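Local coordinates for AopB (Aeromonas hydrophila, PDB 3WXX), which serves as a translocator of the type III secretion system, probably forming part of the translocon pore in the host membrane, and is bound by the chaperone AcrH before assembly, at the interface of chains B and A. Residues are numbered along the deposited sequence; one frame, centred on the assembly and turned at random. Chains: chain A, AopB; chain B, AcrH.

The interface of chains B and A. Residues chain B 9, 57; chain A 140-141, 144, 195, 199, 203.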
# COMPACT_ATOMS: atom_id res chain seq x y z
N LEU B 9 4.18 -1.40 -16.63
CA LEU B 9 4.00 -1.09 -15.23
C LEU B 9 2.87 -0.08 -15.10
O LEU B 9 2.01 -0.21 -14.22
CB LEU B 9 5.31 -0.51 -14.65
CG LEU B 9 5.32 -0.21 -13.15
CD1 LEU B 9 5.20 -1.49 -12.35
CD2 LEU B 9 6.59 0.49 -12.76
N HIS B 57 0.46 -5.37 -6.54
CA HIS B 57 0.25 -4.19 -5.75
C HIS B 57 -1.12 -3.61 -5.99
O HIS B 57 -1.38 -2.43 -5.68
CB HIS B 57 1.38 -3.17 -5.98
CG HIS B 57 1.46 -2.62 -7.38
ND1 HIS B 57 2.18 -3.21 -8.39
CD2 HIS B 57 0.95 -1.49 -7.92
CE1 HIS B 57 2.12 -2.49 -9.49
NE2 HIS B 57 1.39 -1.42 -9.23
N GLY A 140 -0.29 3.38 -13.24
CA GLY A 140 0.35 2.20 -12.67
C GLY A 140 1.75 2.42 -12.10
O GLY A 140 2.15 1.71 -11.16
N VAL A 141 2.49 3.40 -12.61
CA VAL A 141 3.78 3.71 -12.04
C VAL A 141 3.61 4.39 -10.69
O VAL A 141 4.35 4.10 -9.74
CB VAL A 141 4.62 4.60 -12.95
CG1 VAL A 141 5.91 5.01 -12.27
CG2 VAL A 141 4.94 3.85 -14.21
N ALA A 144 2.62 1.68 -8.26
CA ALA A 144 3.82 0.92 -7.96
C ALA A 144 4.67 1.59 -6.89
O ALA A 144 4.84 1.06 -5.81
CB ALA A 144 4.64 0.73 -9.21
N ILE A 195 12.37 0.82 -7.65
CA ILE A 195 11.68 0.79 -8.95
C ILE A 195 12.71 0.72 -10.05
O ILE A 195 12.62 -0.11 -10.94
CB ILE A 195 10.76 2.01 -9.22
CG1 ILE A 195 9.57 2.10 -8.24
CG2 ILE A 195 10.18 1.95 -10.62
CD1 ILE A 195 8.53 1.02 -8.40
N PHE A 199 12.26 -2.40 -12.43
CA PHE A 199 11.61 -2.10 -13.71
C PHE A 199 12.55 -1.14 -14.42
O PHE A 199 13.69 -0.95 -13.98
CB PHE A 199 10.24 -1.47 -13.48
CG PHE A 199 9.36 -2.24 -12.53
CD1 PHE A 199 8.56 -3.28 -12.98
CD2 PHE A 199 9.32 -1.92 -11.17
CE1 PHE A 199 7.76 -4.00 -12.10
CE2 PHE A 199 8.52 -2.65 -10.29
CZ PHE A 199 7.75 -3.69 -10.75
N ALA A 203 11.11 4.20 -15.66
CA ALA A 203 10.01 3.96 -14.73
C ALA A 203 10.26 4.67 -13.41
O ALA A 203 9.36 5.32 -12.84
CB ALA A 203 9.83 2.47 -14.50
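B:Leu9 reaches A:Phe199 and A:Ala144 with its CG anti to the backbone N (chi1 -176°), a setting that carries both methyls away from helix 3-11 of the chaperone and in among the translocator helices. From the other partner, A:Phe199 has CG anti to its own carbonyl carbon (chi1 -51°), and its ring turns one face to the leucine. This is a chaperone-translocator interface: AcrH belongs to the class of small helical TPR chaperones, and AopB to the SctE/SipB/YopB translocators.

The two side chains cross at about a right angle. Methyl CD1 of B:Leu9 sits over the ring, displaced toward the rim, with CE1 of A:Phe199 3.6 Å away, in a CH-pi contact. The other branch, CD2, lies near the CB end of the same ring, 3.9 Å from CG of A:Phe199. It also faces A:Val141, whose CG2 is 4.0 Å from CD2 of B:Leu9. CB of A:Ala203 and CG2 of A:Ile195 fill in farther round this methyl. About a right angle round from the phenyl ring, CB of A:Ala144 comes 3.9 Å from CD1 of B:Leu9, so the leucine touches both helix 126-151 and the loop residue A:Phe199, which follows helix 179-198. Both helices overlap segments predicted to span the membrane, and the chaperone may thus shield part of their apolar surface before secretion.

Beside the leucine, B:His57 lays one imidazole face against the backbone of A:Ala144. CA of A:Ala144 stands 3.7 Å from CD2 of B:His57, toward the rim of the ring, another CH-pi contact. The small alanine side chain touches both chaperone residues, its CB lying 3.9 Å from NE2 of B:His57. One turn earlier on helix 126-151, the backbone of A:Gly140 packs against that of B:Leu9, with no side chain to hold the chains apart.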